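Local coordinates for protein 2-oxoglutarate-dependent dioxygenase DAO (Oryza sativa subsp. indica, PDB 6KUN) that probably inactivates the plant hormone auxin by irreversibly oxidising indole-3-acetic acid to 2-oxoindole-3-acetic acid, as an iron- and 2-oxoglutarate-dependent dioxygenase, at residues R270-L283 with G288-A300. Sequence-based numbering, arbitrary orientation. Where two conformers were deposited one is given.
Sequences RRYREFKYDDYRRL and GERAGEALARLAA. With IAC (1H-indol-3-ylacetic acid), chain H.
Leu-298 drives its side chain between Phe-275 and Tyr-280, where the C-terminal tail of this jelly-roll dioxygenase doubles back along the strand 275-276 and the helix 277-287 that precede it. CD1 of Leu-298 sits over the centre of the Phe-275 ring in a CH-pi contact, 4.0 Å from the centroid, and also lies 3.5 Å from CD1 of Tyr-280. A branched aliphatic side chain suits this wedge, because one methyl meets both rings while CD2 turns to the Arg-273 side chain. With CG of Tyr-280 anti to the backbone N (chi1 -180°), the ring leans off the helix onto the tail, and CD2 of Leu-295 makes a second CH-pi contact over its face. The phenol OH, still beside CG of Leu-295, hydrogen-bonds Asp-217, so Tyr-280 joins an apolar ring to a polar end. Tyr-272 instead turns its ring edge to the carbonyl oxygens of Leu-295 and Leu-298, while its CE1 meets CB of Leu-295 and its OH bonds Gln-220. Leu-283 closes the other end of the patch, its CD2 4.0 Å from CB of Ala-294; the small alanine admits both this methyl and the Tyr-280 ring. Arg-281 of the helix and Arg-290 at the start of the tail belong to the pocket in which indole-3-acetic acid is bound, so both segments also border it.

At the outer end the backbones join in a single beta bridge between Tyr-272 and Ala-299. Ala-300 N donates to Arg-271 O, and Arg-273 N to Leu-298 O at 2.9 Å. The long side chain of Arg-273 then reaches across the tail, bent at chi3 (62°), with CA of Leu-298 over one face of its guanidinium. Side-on, two nitrogens grip the one carbonyl oxygen Ala-299 O: NE of Arg-273 at 3.3 Å, from above the carbonyl plane, and its NH2 at 2.9 Å, in that plane on a lone pair.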
loop_
_atom_site.group_PDB
_atom_site.type_symbol
_atom_site.label_atom_id
_atom_site.label_comp_id
_atom_site.label_asym_id
_atom_site.label_seq_id
_atom_site.Cartn_x
_atom_site.Cartn_y
_atom_site.Cartn_z
ATOM N N ARG B 270 26.771 -16.664 32.873
ATOM C CA ARG B 270 26.883 -15.285 32.404
ATOM C C ARG B 270 27.894 -15.121 31.274
ATOM O O ARG B 270 29.091 -15.364 31.436
ATOM C CB ARG B 270 27.275 -14.435 33.595
ATOM C CG ARG B 270 27.464 -12.953 33.252
ATOM C CD ARG B 270 26.824 -12.077 34.309
ATOM N NE ARG B 270 27.029 -10.658 34.036
ATOM C CZ ARG B 270 26.646 -10.036 32.922
ATOM N NH1 ARG B 270 26.044 -10.702 31.950
ATOM N NH2 ARG B 270 26.881 -8.742 32.777
ATOM N N ARG B 271 27.398 -14.678 30.118
ATOM C CA ARG B 271 28.157 -14.707 28.872
ATOM C C ARG B 271 29.030 -13.475 28.665
ATOM O O ARG B 271 30.141 -13.592 28.147
ATOM C CB ARG B 271 27.209 -14.842 27.665
ATOM C CG ARG B 271 26.473 -16.182 27.587
ATOM C CD ARG B 271 27.241 -17.217 26.778
ATOM N NE ARG B 271 26.675 -17.414 25.445
ATOM C CZ ARG B 271 25.490 -17.976 25.208
ATOM N NH1 ARG B 271 24.725 -18.378 26.220
ATOM N NH2 ARG B 271 25.061 -18.120 23.961
ATOM N N TYR B 272 28.565 -12.298 29.066
ATOM C CA TYR B 272 29.228 -11.056 28.718
ATOM C C TYR B 272 29.454 -10.237 29.965
ATOM O O TYR B 272 28.615 -10.240 30.878
ATOM C CB TYR B 272 28.405 -10.265 27.708
ATOM C CG TYR B 272 28.084 -11.030 26.436
ATOM C CD1 TYR B 272 29.017 -11.154 25.425
ATOM C CD2 TYR B 272 26.846 -11.599 26.246
ATOM C CE1 TYR B 272 28.717 -11.822 24.255
ATOM C CE2 TYR B 272 26.541 -12.298 25.100
ATOM C CZ TYR B 272 27.486 -12.377 24.098
ATOM O OH TYR B 272 27.194 -13.078 22.936
ATOM N N ARG B 273 30.590 -9.545 30.002
ATOM C CA ARG B 273 30.778 -8.562 31.061
ATOM C C ARG B 273 29.796 -7.417 30.847
ATOM O O ARG B 273 29.324 -7.176 29.724
ATOM C CB ARG B 273 32.229 -8.050 31.076
ATOM C CG ARG B 273 32.534 -6.947 30.113
ATOM C CD ARG B 273 34.050 -6.770 29.934
ATOM N NE ARG B 273 34.672 -7.964 29.371
ATOM C CZ ARG B 273 35.734 -7.958 28.571
ATOM N NH1 ARG B 273 36.300 -6.812 28.222
ATOM N NH2 ARG B 273 36.213 -9.097 28.106
ATOM N N GLU B 274 29.491 -6.707 31.934
ATOM C CA GLU B 274 28.719 -5.473 31.827
ATOM C C GLU B 274 29.507 -4.463 30.993
ATOM O O GLU B 274 30.742 -4.410 31.074
ATOM C CB GLU B 274 28.413 -4.885 33.203
ATOM C CG GLU B 274 27.576 -5.788 34.102
ATOM C CD GLU B 274 27.219 -5.141 35.430
ATOM O OE1 GLU B 274 27.728 -4.042 35.735
ATOM O OE2 GLU B 274 26.436 -5.751 36.179
ATOM N N PHE B 275 28.789 -3.689 30.162
ATOM C CA PHE B 275 29.407 -2.676 29.335
ATOM C C PHE B 275 28.441 -1.520 29.102
ATOM O O PHE B 275 27.211 -1.637 29.244
ATOM C CB PHE B 275 29.949 -3.263 28.018
ATOM C CG PHE B 275 28.887 -3.865 27.110
ATOM C CD1 PHE B 275 28.511 -5.199 27.252
ATOM C CD2 PHE B 275 28.308 -3.114 26.115
ATOM C CE1 PHE B 275 27.547 -5.743 26.422
ATOM C CE2 PHE B 275 27.356 -3.643 25.272
ATOM C CZ PHE B 275 26.972 -4.948 25.437
ATOM N N LYS B 276 29.040 -0.366 28.749
ATOM C CA LYS B 276 28.291 0.806 28.336
ATOM C C LYS B 276 28.005 0.718 26.842
ATOM O O LYS B 276 28.925 0.520 26.031
ATOM C CB LYS B 276 29.096 2.081 28.621
ATOM C CG LYS B 276 29.323 2.348 30.120
ATOM C CD LYS B 276 28.021 2.722 30.843
ATOM C CE LYS B 276 28.295 3.444 32.164
ATOM N NZ LYS B 276 29.252 4.592 32.012
ATOM N N TYR B 277 26.737 0.921 26.478
ATOM C CA TYR B 277 26.336 0.828 25.082
ATOM C C TYR B 277 27.156 1.761 24.192
ATOM O O TYR B 277 27.651 1.354 23.121
ATOM C CB TYR B 277 24.849 1.151 24.971
ATOM C CG TYR B 277 24.383 1.216 23.546
ATOM C CD1 TYR B 277 24.467 0.096 22.741
ATOM C CD2 TYR B 277 23.850 2.388 23.001
ATOM C CE1 TYR B 277 24.057 0.133 21.436
ATOM C CE2 TYR B 277 23.418 2.422 21.705
ATOM C CZ TYR B 277 23.526 1.302 20.911
ATOM O OH TYR B 277 23.098 1.324 19.595
ATOM N N ASP B 278 27.336 2.994 24.653
ATOM C CA ASP B 278 28.175 3.958 23.956
ATOM C C ASP B 278 29.541 3.357 23.640
ATOM O O ASP B 278 30.008 3.425 22.503
ATOM C CB ASP B 278 28.339 5.229 24.790
ATOM C CG ASP B 278 28.942 6.372 23.998
ATOM O OD1 ASP B 278 28.277 6.865 23.062
ATOM O OD2 ASP B 278 30.081 6.779 24.310
ATOM N N ASP B 279 30.180 2.765 24.646
ATOM C CA ASP B 279 31.479 2.138 24.447
ATOM C C ASP B 279 31.403 0.999 23.431
ATOM O O ASP B 279 32.345 0.759 22.676
ATOM C CB ASP B 279 32.031 1.619 25.775
ATOM C CG ASP B 279 32.440 2.748 26.731
ATOM O OD1 ASP B 279 32.543 3.910 26.284
ATOM O OD2 ASP B 279 32.610 2.457 27.940
ATOM N N TYR B 280 30.309 0.241 23.432
ATOM C CA TYR B 280 30.203 -0.839 22.459
ATOM C C TYR B 280 30.091 -0.284 21.045
ATOM O O TYR B 280 30.700 -0.828 20.117
ATOM C CB TYR B 280 29.012 -1.757 22.794
ATOM C CG TYR B 280 28.902 -2.875 21.806
ATOM C CD1 TYR B 280 29.925 -3.810 21.655
ATOM C CD2 TYR B 280 27.808 -2.954 20.965
ATOM C CE1 TYR B 280 29.834 -4.805 20.700
ATOM C CE2 TYR B 280 27.714 -3.935 20.024
ATOM C CZ TYR B 280 28.718 -4.850 19.897
ATOM O OH TYR B 280 28.583 -5.809 18.939
ATOM N N ARG B 281 29.345 0.824 20.865
ATOM C CA ARG B 281 29.303 1.482 19.554
ATOM C C ARG B 281 30.684 1.919 19.081
ATOM O O ARG B 281 31.040 1.716 17.919
ATOM C CB ARG B 281 28.373 2.686 19.612
ATOM C CG ARG B 281 26.921 2.339 19.658
ATOM C CD ARG B 281 26.046 3.592 19.570
ATOM N NE ARG B 281 26.229 4.340 18.330
ATOM C CZ ARG B 281 25.826 5.600 18.158
ATOM N NH1 ARG B 281 25.221 6.224 19.147
ATOM N NH2 ARG B 281 26.023 6.213 17.008
ATOM N N ARG B 282 31.459 2.552 19.972
ATOM C CA ARG B 282 32.842 2.893 19.667
ATOM C C ARG B 282 33.603 1.675 19.178
ATOM O O ARG B 282 34.313 1.731 18.164
ATOM C CB ARG B 282 33.540 3.441 20.908
ATOM C CG ARG B 282 33.015 4.716 21.453
ATOM C CD ARG B 282 33.890 5.156 22.654
ATOM N NE ARG B 282 35.300 5.295 22.290
ATOM C CZ ARG B 282 35.870 6.441 21.930
ATOM N NH1 ARG B 282 35.157 7.556 21.878
ATOM N NH2 ARG B 282 37.146 6.493 21.613
ATOM N N LEU B 283 33.481 0.561 19.918
ATOM C CA LEU B 283 34.215 -0.654 19.585
ATOM C C LEU B 283 33.835 -1.183 18.207
ATOM O O LEU B 283 34.703 -1.653 17.471
ATOM C CB LEU B 283 33.967 -1.716 20.657
ATOM C CG LEU B 283 34.810 -2.997 20.604
ATOM C CD1 LEU B 283 36.246 -2.736 20.964
ATOM C CD2 LEU B 283 34.192 -4.070 21.521
ATOM N N GLY B 288 35.584 -2.098 13.014
ATOM C CA GLY B 288 34.804 -2.429 11.842
ATOM C C GLY B 288 33.972 -3.687 11.966
ATOM O O GLY B 288 33.500 -4.218 10.953
ATOM N N GLU B 289 33.802 -4.215 13.162
ATOM C CA GLU B 289 33.051 -5.456 13.369
ATOM C C GLU B 289 31.610 -5.036 13.610
ATOM O O GLU B 289 31.256 -4.606 14.717
ATOM C CB GLU B 289 33.633 -6.263 14.523
ATOM C CG GLU B 289 35.059 -6.763 14.219
ATOM C CD GLU B 289 35.739 -7.505 15.359
ATOM O OE1 GLU B 289 35.336 -7.371 16.528
ATOM O OE2 GLU B 289 36.703 -8.245 15.067
ATOM N N ARG B 290 30.776 -5.136 12.579
ATOM C CA ARG B 290 29.406 -4.633 12.659
ATOM C C ARG B 290 28.337 -5.723 12.602
ATOM O O ARG B 290 27.143 -5.426 12.580
ATOM C CB ARG B 290 29.153 -3.601 11.557
ATOM C CG ARG B 290 30.247 -2.553 11.426
ATOM C CD ARG B 290 29.720 -1.283 10.777
ATOM N NE ARG B 290 30.751 -0.255 10.670
ATOM C CZ ARG B 290 30.993 0.661 11.602
ATOM N NH1 ARG B 290 31.952 1.558 11.419
ATOM N NH2 ARG B 290 30.276 0.680 12.717
ATOM N N ALA B 291 28.764 -6.981 12.579
ATOM C CA ALA B 291 27.834 -8.093 12.540
ATOM C C ALA B 291 27.859 -8.886 13.839
ATOM O O ALA B 291 27.579 -10.085 13.837
ATOM C CB ALA B 291 28.137 -9.008 11.364
ATOM N N GLY B 292 28.172 -8.242 14.949
ATOM C CA GLY B 292 28.184 -8.899 16.245
ATOM C C GLY B 292 29.503 -9.521 16.651
ATOM O O GLY B 292 29.640 -9.946 17.809
ATOM N N GLU B 293 30.488 -9.579 15.750
ATOM C CA GLU B 293 31.765 -10.186 16.111
ATOM C C GLU B 293 32.368 -9.487 17.320
ATOM O O GLU B 293 33.001 -10.124 18.162
ATOM C CB GLU B 293 32.758 -10.131 14.937
ATOM C CG GLU B 293 32.160 -10.546 13.585
ATOM C CD GLU B 293 31.639 -9.337 12.830
ATOM O OE1 GLU B 293 31.716 -9.328 11.594
ATOM O OE2 GLU B 293 31.192 -8.379 13.510
ATOM N N ALA B 294 32.188 -8.168 17.422
ATOM C CA ALA B 294 32.803 -7.425 18.513
ATOM C C ALA B 294 32.266 -7.845 19.876
ATOM O O ALA B 294 32.912 -7.584 20.888
ATOM C CB ALA B 294 32.594 -5.924 18.317
ATOM N N LEU B 295 31.094 -8.478 19.954
ATOM C CA LEU B 295 30.656 -8.930 21.275
ATOM C C LEU B 295 31.596 -9.969 21.864
ATOM O O LEU B 295 31.632 -10.149 23.080
ATOM C CB LEU B 295 29.258 -9.521 21.245
ATOM C CG LEU B 295 28.100 -8.537 21.301
ATOM C CD1 LEU B 295 26.795 -9.359 21.343
ATOM C CD2 LEU B 295 28.162 -7.577 22.458
ATOM N N ALA B 296 32.314 -10.713 21.025
ATOM C CA ALA B 296 33.230 -11.716 21.570
ATOM C C ALA B 296 34.361 -11.058 22.341
ATOM O O ALA B 296 34.961 -11.683 23.214
ATOM C CB ALA B 296 33.805 -12.595 20.461
ATOM N N ARG B 297 34.652 -9.787 22.062
ATOM C CA ARG B 297 35.660 -9.108 22.855
ATOM C C ARG B 297 35.153 -8.766 24.244
ATOM O O ARG B 297 35.932 -8.282 25.058
ATOM C CB ARG B 297 36.104 -7.846 22.113
ATOM C CG ARG B 297 36.467 -8.139 20.668
ATOM C CD ARG B 297 36.757 -6.895 19.922
ATOM N NE ARG B 297 37.171 -7.149 18.555
ATOM C CZ ARG B 297 38.415 -7.427 18.189
ATOM N NH1 ARG B 297 39.372 -7.515 19.104
ATOM N NH2 ARG B 297 38.702 -7.627 16.915
ATOM N N LEU B 298 33.874 -9.002 24.533
ATOM C CA LEU B 298 33.256 -8.639 25.803
ATOM C C LEU B 298 32.874 -9.860 26.648
ATOM O O LEU B 298 32.061 -9.743 27.569
ATOM C CB LEU B 298 32.042 -7.748 25.527
ATOM C CG LEU B 298 32.422 -6.452 24.813
ATOM C CD1 LEU B 298 31.258 -5.585 24.391
ATOM C CD2 LEU B 298 33.330 -5.651 25.750
ATOM N N ALA B 299 33.462 -11.018 26.360
ATOM C CA ALA B 299 33.210 -12.218 27.151
ATOM C C ALA B 299 33.536 -12.005 28.631
ATOM O O ALA B 299 34.419 -11.232 29.008
ATOM C CB ALA B 299 34.033 -13.389 26.610
ATOM N N ALA B 300 32.797 -12.702 29.482
ATOM C CA ALA B 300 32.899 -12.512 30.922
ATOM C C ALA B 300 34.258 -12.966 31.493
ATOM O O ALA B 300 34.968 -13.754 30.863
ATOM C CB ALA B 300 31.763 -13.262 31.626
HETATM C C IAC H . 27.014 0.926 14.613
HETATM C C1 IAC H . 26.787 2.175 14.140
HETATM C C2 IAC H . 27.380 2.605 12.926
HETATM C C3 IAC H . 28.187 1.747 12.220
HETATM C C4 IAC H . 28.406 0.468 12.699
HETATM C C5 IAC H . 27.840 0.083 13.889
HETATM C C7 IAC H . 25.976 2.797 15.009
HETATM C C8 IAC H . 25.683 1.935 16.051
HETATM C C17 IAC H . 25.373 4.198 15.056
HETATM C C18 IAC H . 24.128 4.335 14.197
HETATM N N IAC H . 26.335 0.770 15.799
HETATM O O2 IAC H . 23.936 5.428 13.597
HETATM O O3 IAC H . 23.299 3.389 14.109
#